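Designed Anbu Protein (Synthetic construct, PDB 5LOY) forms a helical assembly and is probably an N-terminal nucleophile-type hydrolase for protein degradation, related to a precursor of the proteasome. Local coordinates at residues 124-129 and 134-139; 141-146 and 154-159; 173-178 and 221-226. All blocks are in the same frame, centred on the assembly; numbering follows the deposited sequence.

Interaction 1 (124-129 and 134-139); sequences RLFLIY and FIEATP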
loop_
_atom_site.group_PDB
_atom_site.type_symbol
_atom_site.label_atom_id
_atom_site.label_comp_id
_atom_site.label_asym_id
_atom_site.label_seq_id
_atom_site.Cartn_x
_atom_site.Cartn_y
_atom_site.Cartn_z
ATOM N N ARG A 124 -15.344 18.632 -11.810
ATOM C CA ARG A 124 -14.757 18.770 -10.475
ATOM C C ARG A 124 -14.829 17.449 -9.700
ATOM O O ARG A 124 -15.656 16.577 -10.002
ATOM C CB ARG A 124 -15.460 19.883 -9.701
ATOM C CG ARG A 124 -15.319 21.258 -10.334
ATOM C CD ARG A 124 -16.229 22.293 -9.687
ATOM N NE ARG A 124 -15.670 22.803 -8.436
ATOM C CZ ARG A 124 -16.235 23.741 -7.673
ATOM N NH1 ARG A 124 -17.417 24.276 -8.003
ATOM N NH2 ARG A 124 -15.623 24.135 -6.562
ATOM N N LEU A 125 -13.954 17.315 -8.709
ATOM C CA LEU A 125 -13.793 16.079 -7.970
ATOM C C LEU A 125 -13.502 16.370 -6.493
ATOM O O LEU A 125 -12.590 17.161 -6.188
ATOM C CB LEU A 125 -12.632 15.302 -8.560
ATOM C CG LEU A 125 -12.356 13.940 -7.923
ATOM C CD1 LEU A 125 -13.538 13.012 -8.181
ATOM C CD2 LEU A 125 -11.068 13.320 -8.452
ATOM N N PHE A 126 -14.253 15.716 -5.596
ATOM C CA PHE A 126 -14.152 15.950 -4.146
ATOM C C PHE A 126 -13.974 14.672 -3.344
ATOM O O PHE A 126 -14.425 13.605 -3.770
ATOM C CB PHE A 126 -15.412 16.622 -3.628
ATOM C CG PHE A 126 -15.604 18.010 -4.138
ATOM C CD1 PHE A 126 -16.143 18.220 -5.381
ATOM C CD2 PHE A 126 -15.237 19.103 -3.383
ATOM C CE1 PHE A 126 -16.318 19.507 -5.856
ATOM C CE2 PHE A 126 -15.396 20.398 -3.863
ATOM C CZ PHE A 126 -15.930 20.596 -5.103
ATOM N N LEU A 127 -13.334 14.799 -2.180
ATOM C CA LEU A 127 -13.229 13.712 -1.194
ATOM C C LEU A 127 -13.950 14.146 0.063
ATOM O O LEU A 127 -13.656 15.221 0.596
ATOM C CB LEU A 127 -11.775 13.429 -0.880
ATOM C CG LEU A 127 -11.441 12.444 0.244
ATOM C CD1 LEU A 127 -11.984 11.066 -0.041
ATOM C CD2 LEU A 127 -9.934 12.336 0.423
ATOM N N ILE A 128 -14.911 13.347 0.522
ATOM C CA ILE A 128 -15.631 13.666 1.753
ATOM C C ILE A 128 -15.139 12.762 2.858
ATOM O O ILE A 128 -15.195 11.532 2.754
ATOM C CB ILE A 128 -17.155 13.532 1.611
ATOM C CG1 ILE A 128 -17.700 14.554 0.629
ATOM C CG2 ILE A 128 -17.839 13.801 2.921
ATOM C CD1 ILE A 128 -17.679 14.086 -0.798
ATOM N N TYR A 129 -14.641 13.380 3.913
ATOM C CA TYR A 129 -14.055 12.645 5.010
ATOM C C TYR A 129 -15.110 12.121 5.977
ATOM O O TYR A 129 -16.236 12.596 5.981
ATOM C CB TYR A 129 -13.102 13.567 5.781
ATOM C CG TYR A 129 -11.854 14.012 5.050
ATOM C CD1 TYR A 129 -10.938 13.085 4.532
ATOM C CD2 TYR A 129 -11.550 15.355 4.956
ATOM C CE1 TYR A 129 -9.782 13.505 3.898
ATOM C CE2 TYR A 129 -10.397 15.788 4.342
ATOM C CZ TYR A 129 -9.521 14.865 3.812
ATOM O OH TYR A 129 -8.380 15.353 3.215
ATOM N N PHE A 134 -14.621 18.259 3.707
ATOM C CA PHE A 134 -14.192 17.754 2.405
ATOM C C PHE A 134 -13.144 18.615 1.721
ATOM O O PHE A 134 -12.928 19.753 2.095
ATOM C CB PHE A 134 -15.414 17.603 1.458
ATOM C CG PHE A 134 -16.207 18.869 1.289
ATOM C CD1 PHE A 134 -15.824 19.825 0.355
ATOM C CD2 PHE A 134 -17.325 19.111 2.070
ATOM C CE1 PHE A 134 -16.548 20.992 0.199
ATOM C CE2 PHE A 134 -18.056 20.276 1.923
ATOM C CZ PHE A 134 -17.665 21.228 0.994
ATOM N N ILE A 135 -12.513 18.046 0.694
ATOM C CA ILE A 135 -11.571 18.771 -0.121
ATOM C C ILE A 135 -11.776 18.497 -1.608
ATOM O O ILE A 135 -12.385 17.509 -1.983
ATOM C CB ILE A 135 -10.126 18.431 0.265
ATOM C CG1 ILE A 135 -9.850 16.942 0.111
ATOM C CG2 ILE A 135 -9.845 18.851 1.698
ATOM C CD1 ILE A 135 -8.363 16.599 0.093
ATOM N N GLU A 136 -11.199 19.371 -2.424
ATOM C CA GLU A 136 -11.316 19.344 -3.859
ATOM C C GLU A 136 -9.966 19.057 -4.540
ATOM O O GLU A 136 -8.934 19.654 -4.198
ATOM C CB GLU A 136 -11.838 20.705 -4.360
ATOM C CG GLU A 136 -12.044 20.724 -5.858
ATOM C CD GLU A 136 -12.777 21.928 -6.408
ATOM O OE1 GLU A 136 -12.987 22.967 -5.685
ATOM O OE2 GLU A 136 -13.144 21.817 -7.621
ATOM N N ALA A 137 -9.994 18.193 -5.555
ATOM C CA ALA A 137 -8.795 17.866 -6.334
ATOM C C ALA A 137 -8.295 19.056 -7.142
ATOM O O ALA A 137 -9.079 19.895 -7.548
ATOM C CB ALA A 137 -9.080 16.706 -7.257
ATOM N N THR A 138 -6.988 19.092 -7.376
ATOM C CA THR A 138 -6.338 20.149 -8.142
ATOM C C THR A 138 -5.403 19.517 -9.197
ATOM O O THR A 138 -5.215 18.316 -9.223
ATOM C CB THR A 138 -5.499 21.094 -7.234
ATOM O OG1 THR A 138 -4.444 20.349 -6.600
ATOM C CG2 THR A 138 -6.366 21.778 -6.184
ATOM N N PRO A 139 -4.824 20.335 -10.083
ATOM C CA PRO A 139 -3.805 19.796 -10.994
ATOM C C PRO A 139 -2.653 19.070 -10.286
ATOM O O PRO A 139 -2.167 18.040 -10.782
ATOM C CB PRO A 139 -3.295 21.041 -11.710
ATOM C CG PRO A 139 -4.471 21.968 -11.726
ATOM C CD PRO A 139 -5.216 21.712 -10.450
HETATM O O HOH W 1 -11.933 19.695 -8.924
#
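Leu127 and Ile135 form the hydrogen-bonded pair at the heart of an antiparallel beta hairpin, with Leu127 N giving a bond to Ile135 O and Ile135 N returning one to Leu127 O; Ala137 N extends the pattern to Leu125 O at 2.9 Å. The denser part is the face carrying Phe126, Ile128, Phe134 and Glu136. Glu136 CG stands over one face of the Phe126 ring, offset toward the rim, 4.2 Å from its centroid, while Phe126 CE2 comes within 3.6 Å of Glu136 CB. The Phe126 and Phe134 side chains point the same way, but their rings meet obliquely, planes at 77° and Phe126 CD2 3.9 Å from Phe134 CD1. With CG of Glu136 anti to its backbone N (chi1 -177°) and the chain extended, the carboxylate reaches Arg124. The salt bridge is side-on, Arg124 NE to Glu136 OE2 at 2.8 Å and Arg124 NH2 to Glu136 OE1 at 3.0 Å, both nearly straight and in the guanidinium plane, though the carboxylate, met on its syn side, is tilted by 32°. A water bridges OE2 to Leu125 N and Ala137 O. The loose side is the end near the turn, where Ile135 is exposed and Tyr129 partly so, Ile135 CD1 meeting Tyr129 OH at 3.4 Å. Strand 110-118 pairs with strand 124-128, helix 79-94 covers Phe126 and Phe134, and Leu127, Ile135 and Ala137 face strand 143-147.

Interaction 2 (141-146 and 154-159); sequences TPFFQI and PILDRV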
loop_
_atom_site.group_PDB
_atom_site.type_symbol
_atom_site.label_atom_id
_atom_site.label_comp_id
_atom_site.label_asym_id
_atom_site.label_seq_id
_atom_site.Cartn_x
_atom_site.Cartn_y
_atom_site.Cartn_z
ATOM N N THR A 141 -2.815 17.574 -7.185
ATOM C CA THR A 141 -3.342 16.337 -6.587
ATOM C C THR A 141 -4.622 15.972 -7.352
ATOM O O THR A 141 -5.726 16.304 -6.938
ATOM C CB THR A 141 -3.620 16.498 -5.075
ATOM O OG1 THR A 141 -2.406 16.819 -4.386
ATOM C CG2 THR A 141 -4.213 15.222 -4.508
ATOM N N PRO A 142 -4.455 15.312 -8.506
ATOM C CA PRO A 142 -5.532 15.041 -9.455
ATOM C C PRO A 142 -6.340 13.764 -9.216
ATOM O O PRO A 142 -7.275 13.502 -9.970
ATOM C CB PRO A 142 -4.780 14.914 -10.779
ATOM C CG PRO A 142 -3.489 14.274 -10.375
ATOM C CD PRO A 142 -3.153 14.871 -9.034
ATOM N N PHE A 143 -6.026 12.988 -8.192
ATOM C CA PHE A 143 -6.867 11.843 -7.889
ATOM C C PHE A 143 -7.096 11.655 -6.389
ATOM O O PHE A 143 -6.318 12.137 -5.573
ATOM C CB PHE A 143 -6.278 10.571 -8.521
ATOM C CG PHE A 143 -4.996 10.094 -7.878
ATOM C CD1 PHE A 143 -5.028 9.234 -6.790
ATOM C CD2 PHE A 143 -3.755 10.496 -8.380
ATOM C CE1 PHE A 143 -3.844 8.795 -6.175
ATOM C CE2 PHE A 143 -2.581 10.070 -7.787
ATOM C CZ PHE A 143 -2.622 9.220 -6.676
ATOM N N PHE A 144 -8.162 10.916 -6.058
ATOM C CA PHE A 144 -8.472 10.513 -4.692
ATOM C C PHE A 144 -8.778 9.028 -4.632
ATOM O O PHE A 144 -9.205 8.425 -5.614
ATOM C CB PHE A 144 -9.694 11.250 -4.166
ATOM C CG PHE A 144 -9.491 12.731 -3.946
ATOM C CD1 PHE A 144 -8.405 13.221 -3.229
ATOM C CD2 PHE A 144 -10.456 13.629 -4.380
ATOM C CE1 PHE A 144 -8.254 14.578 -3.013
ATOM C CE2 PHE A 144 -10.320 14.974 -4.153
ATOM C CZ PHE A 144 -9.203 15.455 -3.479
ATOM N N GLN A 145 -8.586 8.452 -3.452
ATOM C CA GLN A 145 -8.844 7.028 -3.220
ATOM C C GLN A 145 -9.488 6.869 -1.870
ATOM O O GLN A 145 -9.122 7.582 -0.930
ATOM C CB GLN A 145 -7.532 6.240 -3.132
ATOM C CG GLN A 145 -6.505 6.428 -4.244
ATOM C CD GLN A 145 -5.199 5.749 -3.872
ATOM O OE1 GLN A 145 -4.405 6.288 -3.109
ATOM N NE2 GLN A 145 -4.986 4.538 -4.400
ATOM N N ILE A 146 -10.384 5.903 -1.747
ATOM C CA ILE A 146 -10.956 5.547 -0.442
ATOM C C ILE A 146 -11.000 4.025 -0.327
ATOM O O ILE A 146 -10.956 3.327 -1.354
ATOM C CB ILE A 146 -12.365 6.133 -0.240
ATOM C CG1 ILE A 146 -13.329 5.670 -1.323
ATOM C CG2 ILE A 146 -12.323 7.660 -0.233
ATOM C CD1 ILE A 146 -14.705 6.292 -1.214
ATOM N N PRO A 154 0.898 3.702 -5.700
ATOM C CA PRO A 154 2.147 3.959 -6.424
ATOM C C PRO A 154 2.011 4.084 -7.933
ATOM O O PRO A 154 2.574 4.982 -8.526
ATOM C CB PRO A 154 3.002 2.763 -6.059
ATOM C CG PRO A 154 2.551 2.433 -4.671
ATOM C CD PRO A 154 1.062 2.613 -4.720
ATOM N N ILE A 155 1.215 3.228 -8.552
ATOM C CA ILE A 155 1.047 3.308 -9.995
ATOM C C ILE A 155 0.321 4.588 -10.409
ATOM O O ILE A 155 0.644 5.179 -11.434
ATOM C CB ILE A 155 0.376 2.029 -10.573
ATOM C CG1 ILE A 155 0.446 2.039 -12.102
ATOM C CG2 ILE A 155 -1.064 1.880 -10.128
ATOM C CD1 ILE A 155 1.864 1.972 -12.620
ATOM N N LEU A 156 -0.671 5.000 -9.628
ATOM C CA LEU A 156 -1.382 6.261 -9.886
ATOM C C LEU A 156 -0.435 7.441 -9.734
ATOM O O LEU A 156 -0.473 8.364 -10.536
ATOM C CB LEU A 156 -2.582 6.424 -8.940
ATOM C CG LEU A 156 -3.686 5.399 -9.188
ATOM C CD1 LEU A 156 -4.610 5.205 -7.996
ATOM C CD2 LEU A 156 -4.496 5.783 -10.403
ATOM N N ASP A 157 0.421 7.435 -8.718
ATOM C CA ASP A 157 1.421 8.512 -8.597
ATOM C C ASP A 157 2.385 8.549 -9.799
ATOM O O ASP A 157 2.796 9.604 -10.216
ATOM C CB ASP A 157 2.242 8.399 -7.298
ATOM C CG ASP A 157 1.495 8.919 -6.049
ATOM O OD1 ASP A 157 0.618 9.813 -6.177
ATOM O OD2 ASP A 157 1.798 8.420 -4.926
ATOM N N ARG A 158 2.759 7.394 -10.331
ATOM C CA ARG A 158 3.730 7.349 -11.421
ATOM C C ARG A 158 3.161 7.877 -12.714
ATOM O O ARG A 158 3.869 8.519 -13.459
ATOM C CB ARG A 158 4.239 5.923 -11.676
ATOM C CG ARG A 158 5.243 5.404 -10.648
ATOM C CD ARG A 158 5.617 3.942 -10.924
ATOM N NE ARG A 158 6.370 3.318 -9.842
ATOM C CZ ARG A 158 7.685 3.426 -9.668
ATOM N NH1 ARG A 158 8.430 4.154 -10.511
ATOM N NH2 ARG A 158 8.258 2.791 -8.642
ATOM N N VAL A 159 1.890 7.614 -12.972
ATOM C CA VAL A 159 1.308 7.845 -14.295
ATOM C C VAL A 159 0.422 9.102 -14.415
ATOM O O VAL A 159 0.532 9.839 -15.395
ATOM C CB VAL A 159 0.505 6.599 -14.730
ATOM C CG1 VAL A 159 -0.204 6.837 -16.042
ATOM C CG2 VAL A 159 1.434 5.413 -14.866
#
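Phe143 opens the contact, its ring reaching from strand 143-146 to Leu156 on helix 154-159. Strand and helix run almost exactly antiparallel, 177° between their directions, with axes 10.5 Å apart, a gap that these side chains span. A chi1 of 70° sets CG of Phe143 between the backbone N and the carbonyl carbon, and the ring projects toward the helix. Leu156 CB lies over one face of the Phe143 ring, toward the rim, 3.8 Å from the centroid and 3.6 Å from CZ. Asp157 comes to the same end of the ring from another direction: its OD1 sits at the edge, near the ring plane and 3.3 Å from Phe143 CZ, where the slightly positive ring hydrogens would probably favour an acceptor. Its OD2 has stronger partners, a salt bridge to Lys153 and a hydrogen bond to Ser183 of the second subunit. Phe144, next in the strand, turns away from the helix and packs on Leu125 and Leu127 of the other sheet. Gln145 returns to the helical side. Gln145 and Leu156 approach from opposite directions, Gln145 NE2 lying 3.7 Å from Leu156 CD1, while the same nitrogen is hydrogen-bonded to Tyr2 OH. This alternation, with one strand face given to the opposing sheet and the other to a covering helix, is characteristic of the four-layer alpha-beta-beta-alpha sandwich of N-terminal nucleophile hydrolases, proteasome subunits among them.

Interaction 3 (173-178 and 221-226); sequences ALVSFD and KQWSEG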
loop_
_atom_site.group_PDB
_atom_site.type_symbol
_atom_site.label_atom_id
_atom_site.label_comp_id
_atom_site.label_asym_id
_atom_site.label_seq_id
_atom_site.Cartn_x
_atom_site.Cartn_y
_atom_site.Cartn_z
ATOM N N ALA A 173 -6.176 3.058 -13.598
ATOM C CA ALA A 173 -7.107 2.603 -12.550
ATOM C C ALA A 173 -7.218 1.076 -12.493
ATOM O O ALA A 173 -7.162 0.493 -11.423
ATOM C CB ALA A 173 -8.491 3.201 -12.759
ATOM N N LEU A 174 -7.348 0.428 -13.640
ATOM C CA LEU A 174 -7.525 -1.020 -13.651
ATOM C C LEU A 174 -6.297 -1.784 -13.123
ATOM O O LEU A 174 -6.415 -2.751 -12.359
ATOM C CB LEU A 174 -7.919 -1.497 -15.044
ATOM C CG LEU A 174 -9.324 -1.034 -15.446
ATOM C CD1 LEU A 174 -9.651 -1.468 -16.858
ATOM C CD2 LEU A 174 -10.390 -1.592 -14.507
ATOM N N VAL A 175 -5.126 -1.314 -13.508
ATOM C CA VAL A 175 -3.880 -1.887 -13.045
ATOM C C VAL A 175 -3.733 -1.678 -11.530
ATOM O O VAL A 175 -3.310 -2.583 -10.793
ATOM C CB VAL A 175 -2.707 -1.245 -13.842
ATOM C CG1 VAL A 175 -1.387 -1.444 -13.146
ATOM C CG2 VAL A 175 -2.681 -1.830 -15.243
ATOM N N SER A 176 -4.106 -0.489 -11.068
ATOM C CA SER A 176 -4.209 -0.203 -9.633
ATOM C C SER A 176 -5.088 -1.226 -8.885
ATOM O O SER A 176 -4.745 -1.654 -7.778
ATOM C CB SER A 176 -4.772 1.200 -9.419
ATOM O OG SER A 176 -4.676 1.558 -8.054
ATOM N N PHE A 177 -6.213 -1.611 -9.483
ATOM C CA PHE A 177 -7.060 -2.619 -8.876
ATOM C C PHE A 177 -6.436 -3.986 -8.907
ATOM O O PHE A 177 -6.561 -4.751 -7.951
ATOM C CB PHE A 177 -8.434 -2.669 -9.536
ATOM C CG PHE A 177 -9.390 -1.711 -8.935
ATOM C CD1 PHE A 177 -9.357 -0.376 -9.298
ATOM C CD2 PHE A 177 -10.296 -2.119 -7.969
ATOM C CE1 PHE A 177 -10.214 0.541 -8.725
ATOM C CE2 PHE A 177 -11.149 -1.198 -7.375
ATOM C CZ PHE A 177 -11.101 0.133 -7.746
ATOM N N ASP A 178 -5.779 -4.312 -10.006
ATOM C CA ASP A 178 -5.115 -5.608 -10.142
ATOM C C ASP A 178 -4.139 -5.831 -8.997
ATOM O O ASP A 178 -4.176 -6.862 -8.338
ATOM C CB ASP A 178 -4.403 -5.683 -11.485
ATOM C CG ASP A 178 -3.538 -6.926 -11.636
ATOM O OD1 ASP A 178 -3.991 -8.060 -11.342
ATOM O OD2 ASP A 178 -2.381 -6.761 -12.074
ATOM N N LYS A 221 -2.731 -10.053 -17.725
ATOM C CA LYS A 221 -1.758 -10.983 -18.210
ATOM C C LYS A 221 -0.616 -10.255 -18.905
ATOM O O LYS A 221 0.526 -10.631 -18.747
ATOM C CB LYS A 221 -2.450 -11.973 -19.136
ATOM C CG LYS A 221 -1.556 -12.903 -19.930
ATOM C CD LYS A 221 -2.440 -13.745 -20.843
ATOM C CE LYS A 221 -1.830 -13.985 -22.213
ATOM N NZ LYS A 221 -0.829 -15.075 -22.117
ATOM N N GLN A 222 -0.913 -9.219 -19.677
ATOM C CA GLN A 222 0.138 -8.482 -20.360
ATOM C C GLN A 222 0.907 -7.583 -19.401
ATOM O O GLN A 222 2.102 -7.367 -19.603
ATOM C CB GLN A 222 -0.419 -7.651 -21.494
ATOM C CG GLN A 222 -0.901 -8.519 -22.657
ATOM C CD GLN A 222 -1.269 -7.708 -23.893
ATOM O OE1 GLN A 222 -0.802 -6.594 -24.038
ATOM N NE2 GLN A 222 -2.097 -8.249 -24.771
ATOM N N TRP A 223 0.240 -7.048 -18.380
ATOM C CA TRP A 223 0.926 -6.229 -17.371
ATOM C C TRP A 223 1.901 -7.091 -16.601
ATOM O O TRP A 223 3.064 -6.751 -16.440
ATOM C CB TRP A 223 -0.082 -5.608 -16.416
ATOM C CG TRP A 223 0.462 -4.708 -15.368
ATOM C CD1 TRP A 223 0.209 -4.786 -14.041
ATOM C CD2 TRP A 223 1.288 -3.534 -15.546
ATOM N NE1 TRP A 223 0.844 -3.761 -13.362
ATOM C CE2 TRP A 223 1.508 -2.975 -14.265
ATOM C CE3 TRP A 223 1.875 -2.928 -16.643
ATOM C CZ2 TRP A 223 2.269 -1.831 -14.068
ATOM C CZ3 TRP A 223 2.623 -1.806 -16.452
ATOM C CH2 TRP A 223 2.818 -1.262 -15.180
ATOM N N SER A 224 1.421 -8.238 -16.171
ATOM C CA SER A 224 2.268 -9.223 -15.531
ATOM C C SER A 224 3.503 -9.617 -16.381
ATOM O O SER A 224 4.608 -9.581 -15.890
ATOM C CB SER A 224 1.431 -10.428 -15.177
ATOM O OG SER A 224 2.228 -11.419 -14.631
ATOM N N GLU A 225 3.316 -9.984 -17.642
ATOM C CA GLU A 225 4.450 -10.346 -18.524
ATOM C C GLU A 225 5.412 -9.161 -18.714
ATOM O O GLU A 225 6.622 -9.335 -18.662
ATOM C CB GLU A 225 3.981 -10.898 -19.895
ATOM N N GLY A 226 4.878 -7.956 -18.889
ATOM C CA GLY A 226 5.705 -6.779 -19.134
ATOM C C GLY A 226 6.454 -6.326 -17.886
ATOM O O GLY A 226 7.557 -5.797 -17.982
#
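Val175 and Trp223 mark the closest backbone approach of helices 173-178 and 221-226, yet their CA atoms stand 7.8 Å apart, so the contact is made by side chains alone. Both methyls of Val175 lie on one face of the indole. Val175 CG1 lies over the face near its rim, 3.2 Å from Trp223 NE1 and 3.5 Å from Trp223 CE2, while Val175 CG2 stands over the five-membered ring, 4.2 Å from the centroid and only 5° off the normal. At chi1 -178° the Trp223 indole swings opposite the backbone nitrogen and out from its helix toward the neighbouring one. Asp178, one turn beyond Val175, reaches the edge of the same ring, with Asp178 OD2 near the ring plane and 3.8 Å from Trp223 CD1. Its carboxylate is held chiefly by arginines: OD1 by Arg220 and Arg182, OD2 by Arg158 of the second subunit. A serine in place of Trp223 would probably leave a gap against the Val175 methyls and deprive Ile155, as well as Leu234 of the second subunit, of a broad apolar partner. All three touching residues are buried, and an apolar patch thus adjoins a charged cluster that crosses between subunits. Helix 166-183 belongs to the outer helical layer of the proteasome-type sandwich; helix 214-232, close to the C-terminus, packs beside it, and together they meet the second subunit in a helix-rich subunit interface.

In the fold
The three contacts lead from one sheet across the sandwich to the subunit interface. Strand 143-147 of interaction 2 packs against the hairpin of interaction 1, for instance Leu127 CD1 on Ile146 CG2 at 3.4 Å, and its helix 153-159 packs against helix 166-183 of interaction 3, where Ile155 meets Val175 and Trp223. Interactions 1 and 3 lie on opposite sides of the chain centre, about 27 Å between centres. Interaction 1 combines backbone bonds and a salt bridge with a partly solvent-facing edge. Interaction 2, partly buried, joins strand to helix without a hydrogen bond between its segments. The touching residues of interaction 3 are all buried, and like interaction 2 it is bordered by the second subunit.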